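Local coordinates for protein mycobacterium tuberculosis paralogous family 11 (Mycobacterium smegmatis, PDB 4Y9I) that probably reduces quinones with electrons from the reduced deazaflavin coenzyme F420, at residues His3-Ala17 with Val55-Asp67. Residues are numbered along the deposited sequence; the frame is centred on the assembly and turned at random.
Sequences HVLDRPIVLFTTTGA and VKANPTVSVQDGD
The Phe12 ring has CG1 of Val61 at its edge, 3.9 Å from CD1, while CG2 of Val63 reaches CD1 and CE1 obliquely; Phe12 and Val63 lie side by side on the inward face of the barrel, where Tyr36 and Val113 touch both and Met38 touches Phe12. CD2 of Leu11 sits 3.4 Å above the His3 ring, over its centre, with a water in plane at the edge. The extended chain of Gln64, CG anti to the backbone N (chi1 -178°), carries NE2 to His3 O at 3.0 Å, above the carbonyl plane; OE1 accepts a hydrogen bond from that water, which in turn accepts from His3 N. CD2 of Leu5 packs against NE2. Beyond this end, strands 9-15 and 60-65 run antiparallel, with Leu11-Gln64 and Thr13-Ser62 as hydrogen-bonded pairs; Leu11 N to Gln64 O (2.9 Å) is almost straight at 175°. Beyond Thr13 a water bridges Thr15 N to Asn58 O and Thr60 O, beside one direct bond, Asn58 ND2 to Thr15 O (2.9 Å); Asn58 OD1 accepts from Thr60 N in an Asx turn just after helix 51-57. OD2 of Asp65 is salt-bridged to Arg29 and hydrogen-bonded to Tyr36 OH, while CG1 of Val10 packs 3.6 Å from OD1. The pairing closes the six-stranded barrel; backbone bonds fasten its middle, amide side chains and waters its two ends.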
# COMPACT_ATOMS: atom_id res chain seq x y z
N HIS A 3 5.44 -7.14 -15.33
CA HIS A 3 5.24 -5.77 -15.01
C HIS A 3 6.54 -5.08 -15.12
O HIS A 3 7.52 -5.59 -14.74
CB HIS A 3 4.74 -5.63 -13.55
CG HIS A 3 3.33 -6.04 -13.40
ND1 HIS A 3 2.97 -7.34 -13.27
CD2 HIS A 3 2.18 -5.33 -13.39
CE1 HIS A 3 1.67 -7.43 -13.20
NE2 HIS A 3 1.16 -6.23 -13.27
N VAL A 4 6.46 -3.87 -15.64
CA VAL A 4 7.52 -2.95 -15.74
C VAL A 4 7.31 -1.76 -14.77
O VAL A 4 6.45 -0.98 -14.96
CB VAL A 4 7.73 -2.47 -17.16
CG1 VAL A 4 8.99 -1.68 -17.26
CG2 VAL A 4 7.77 -3.62 -18.12
N LEU A 5 8.13 -1.74 -13.73
CA LEU A 5 8.00 -0.75 -12.65
C LEU A 5 9.22 0.15 -12.58
O LEU A 5 10.35 -0.28 -12.63
CB LEU A 5 7.79 -1.46 -11.29
CG LEU A 5 6.39 -1.86 -10.83
CD1 LEU A 5 5.45 -0.68 -10.73
CD2 LEU A 5 5.77 -2.84 -11.82
N ASP A 6 8.97 1.47 -12.44
CA ASP A 6 9.95 2.45 -12.16
C ASP A 6 9.36 3.38 -11.11
O ASP A 6 8.14 3.55 -11.04
CB ASP A 6 10.33 3.26 -13.38
CG ASP A 6 11.20 2.47 -14.37
OD1 ASP A 6 12.35 2.12 -13.99
OD2 ASP A 6 10.73 2.11 -15.48
N ARG A 7 10.29 4.00 -10.35
CA ARG A 7 9.90 5.11 -9.44
C ARG A 7 9.12 6.06 -10.31
O ARG A 7 9.53 6.29 -11.44
CB ARG A 7 11.08 5.83 -8.85
CG ARG A 7 11.92 4.87 -8.07
CD ARG A 7 12.94 5.53 -7.19
NE ARG A 7 13.77 4.52 -6.57
CZ ARG A 7 14.81 4.76 -5.81
NH1 ARG A 7 15.17 6.01 -5.56
NH2 ARG A 7 15.51 3.73 -5.33
N PRO A 8 8.01 6.62 -9.82
CA PRO A 8 7.59 6.69 -8.42
C PRO A 8 6.62 5.61 -7.94
O PRO A 8 5.95 5.84 -6.95
CB PRO A 8 6.92 8.08 -8.38
CG PRO A 8 6.24 8.19 -9.63
CD PRO A 8 7.22 7.59 -10.62
N ILE A 9 6.51 4.50 -8.68
CA ILE A 9 5.43 3.54 -8.38
C ILE A 9 6.05 2.22 -8.03
O ILE A 9 7.08 1.83 -8.60
CB ILE A 9 4.48 3.45 -9.62
CG1 ILE A 9 3.84 4.84 -9.87
CG2 ILE A 9 3.46 2.32 -9.49
CD1 ILE A 9 3.17 4.94 -11.23
N VAL A 10 5.39 1.46 -7.17
CA VAL A 10 5.72 0.08 -6.96
C VAL A 10 4.47 -0.82 -7.11
O VAL A 10 3.34 -0.31 -7.16
CB VAL A 10 6.33 -0.16 -5.60
CG1 VAL A 10 7.66 0.57 -5.48
CG2 VAL A 10 5.37 0.16 -4.51
N LEU A 11 4.71 -2.12 -7.28
CA LEU A 11 3.61 -3.07 -7.44
C LEU A 11 3.47 -4.02 -6.27
O LEU A 11 4.46 -4.66 -5.85
CB LEU A 11 3.87 -3.95 -8.68
CG LEU A 11 2.74 -4.92 -9.01
CD1 LEU A 11 1.58 -4.20 -9.65
CD2 LEU A 11 3.26 -5.97 -9.94
N PHE A 12 2.26 -4.09 -5.75
CA PHE A 12 1.92 -5.05 -4.68
C PHE A 12 1.06 -6.11 -5.24
O PHE A 12 0.02 -5.80 -5.85
CB PHE A 12 1.20 -4.33 -3.57
CG PHE A 12 2.07 -3.27 -2.88
CD1 PHE A 12 2.95 -3.68 -1.89
CD2 PHE A 12 2.03 -1.96 -3.25
CE1 PHE A 12 3.77 -2.76 -1.23
CE2 PHE A 12 2.86 -1.04 -2.61
CZ PHE A 12 3.78 -1.44 -1.62
N THR A 13 1.44 -7.37 -5.06
CA THR A 13 0.65 -8.49 -5.55
C THR A 13 -0.03 -9.16 -4.39
O THR A 13 0.65 -9.52 -3.46
CB THR A 13 1.48 -9.52 -6.32
OG1 THR A 13 2.14 -8.84 -7.41
CG2 THR A 13 0.59 -10.60 -6.89
N THR A 14 -1.34 -9.24 -4.48
CA THR A 14 -2.20 -9.81 -3.48
C THR A 14 -2.73 -11.15 -3.95
O THR A 14 -2.72 -11.47 -5.16
CB THR A 14 -3.36 -8.84 -3.10
OG1 THR A 14 -4.32 -8.82 -4.19
CG2 THR A 14 -2.87 -7.43 -2.72
N THR A 15 -3.17 -11.99 -3.02
CA THR A 15 -3.71 -13.32 -3.32
C THR A 15 -5.03 -13.50 -2.65
O THR A 15 -5.14 -13.31 -1.45
CB THR A 15 -2.72 -14.41 -2.87
OG1 THR A 15 -1.48 -14.19 -3.54
CG2 THR A 15 -3.32 -15.76 -3.18
N GLY A 16 -6.02 -13.92 -3.42
CA GLY A 16 -7.36 -14.08 -2.85
C GLY A 16 -7.40 -15.17 -1.78
O GLY A 16 -6.87 -16.24 -1.94
N ALA A 17 -7.98 -14.79 -0.65
CA ALA A 17 -8.04 -15.68 0.50
C ALA A 17 -8.93 -16.90 0.23
O ALA A 17 -8.74 -17.94 0.86
CB ALA A 17 -8.56 -14.93 1.72
N VAL A 55 -6.12 -7.47 1.60
CA VAL A 55 -4.87 -7.58 2.33
C VAL A 55 -5.15 -7.84 3.81
O VAL A 55 -4.26 -8.32 4.49
CB VAL A 55 -3.91 -6.36 2.13
CG1 VAL A 55 -3.44 -6.32 0.70
CG2 VAL A 55 -4.55 -5.02 2.51
N LYS A 56 -6.34 -7.52 4.30
CA LYS A 56 -6.63 -7.90 5.67
C LYS A 56 -7.02 -9.39 5.76
O LYS A 56 -6.54 -10.11 6.64
CB LYS A 56 -7.70 -6.97 6.21
CG LYS A 56 -7.22 -5.51 6.39
CD LYS A 56 -8.37 -4.57 6.77
CE LYS A 56 -9.16 -5.11 7.97
NZ LYS A 56 -10.42 -4.45 8.41
N ALA A 57 -7.76 -9.86 4.77
CA ALA A 57 -8.12 -11.31 4.73
C ALA A 57 -6.93 -12.19 4.49
O ALA A 57 -6.82 -13.30 5.03
CB ALA A 57 -9.15 -11.60 3.70
N ASN A 58 -5.99 -11.70 3.66
CA ASN A 58 -4.76 -12.41 3.39
C ASN A 58 -3.55 -11.48 3.37
O ASN A 58 -3.28 -10.82 2.37
CB ASN A 58 -4.82 -13.18 2.09
CG ASN A 58 -3.53 -13.92 1.85
OD1 ASN A 58 -2.61 -14.04 2.71
ND2 ASN A 58 -3.45 -14.50 0.64
N PRO A 59 -2.87 -11.32 4.51
CA PRO A 59 -1.78 -10.35 4.55
C PRO A 59 -0.51 -10.67 3.73
O PRO A 59 0.42 -9.86 3.71
CB PRO A 59 -1.40 -10.33 6.04
CG PRO A 59 -2.66 -10.80 6.76
CD PRO A 59 -3.24 -11.82 5.83
N THR A 60 -0.43 -11.84 3.08
CA THR A 60 0.78 -12.23 2.36
C THR A 60 0.75 -11.46 1.01
O THR A 60 -0.12 -11.68 0.19
CB THR A 60 0.81 -13.70 2.08
OG1 THR A 60 0.67 -14.40 3.32
CG2 THR A 60 2.08 -14.11 1.37
N VAL A 61 1.72 -10.58 0.82
CA VAL A 61 1.78 -9.59 -0.28
C VAL A 61 3.19 -9.50 -0.78
O VAL A 61 4.15 -9.40 0.01
CB VAL A 61 1.35 -8.20 0.21
CG1 VAL A 61 1.58 -7.14 -0.82
CG2 VAL A 61 -0.13 -8.26 0.65
N SER A 62 3.37 -9.60 -2.10
CA SER A 62 4.67 -9.44 -2.73
C SER A 62 4.85 -7.98 -3.23
O SER A 62 3.88 -7.29 -3.53
CB SER A 62 4.86 -10.37 -3.91
OG SER A 62 4.80 -11.71 -3.50
N VAL A 63 6.10 -7.56 -3.23
CA VAL A 63 6.45 -6.23 -3.73
C VAL A 63 7.41 -6.32 -4.92
O VAL A 63 8.35 -7.10 -4.91
CB VAL A 63 7.14 -5.40 -2.63
CG1 VAL A 63 7.20 -3.92 -3.03
CG2 VAL A 63 6.46 -5.52 -1.29
N GLN A 64 7.17 -5.45 -5.90
CA GLN A 64 8.11 -5.27 -7.02
C GLN A 64 8.41 -3.77 -7.10
O GLN A 64 7.52 -2.94 -7.25
CB GLN A 64 7.61 -5.85 -8.35
CG GLN A 64 8.60 -5.72 -9.52
CD GLN A 64 8.07 -6.28 -10.83
OE1 GLN A 64 7.22 -7.16 -10.86
NE2 GLN A 64 8.56 -5.72 -11.94
N ASP A 65 9.70 -3.47 -6.98
CA ASP A 65 10.21 -2.11 -7.04
C ASP A 65 11.36 -2.12 -8.02
O ASP A 65 12.39 -2.70 -7.76
CB ASP A 65 10.67 -1.67 -5.65
CG ASP A 65 11.17 -0.22 -5.60
OD1 ASP A 65 11.07 0.53 -6.60
OD2 ASP A 65 11.70 0.16 -4.52
N GLY A 66 11.18 -1.49 -9.17
CA GLY A 66 12.15 -1.67 -10.25
C GLY A 66 12.32 -3.14 -10.69
O GLY A 66 11.34 -3.82 -10.99
N ASP A 67 13.55 -3.58 -10.63
CA ASP A 67 13.84 -4.95 -10.99
C ASP A 67 13.84 -5.92 -9.81
O ASP A 67 13.94 -7.11 -9.99
CB ASP A 67 15.16 -5.00 -11.72
CG ASP A 67 15.00 -4.60 -13.15
OD1 ASP A 67 14.08 -5.11 -13.74
OD2 ASP A 67 15.77 -3.78 -13.64
O HOH W 1 6.45 -8.64 -12.90
O HOH W 2 10.38 -3.61 -13.55
O HOH W 3 13.42 1.76 -7.18
O HOH W 4 9.60 0.89 -9.04
O HOH W 5 0.24 -12.29 -2.44
O HOH W 6 -2.69 -10.89 -0.37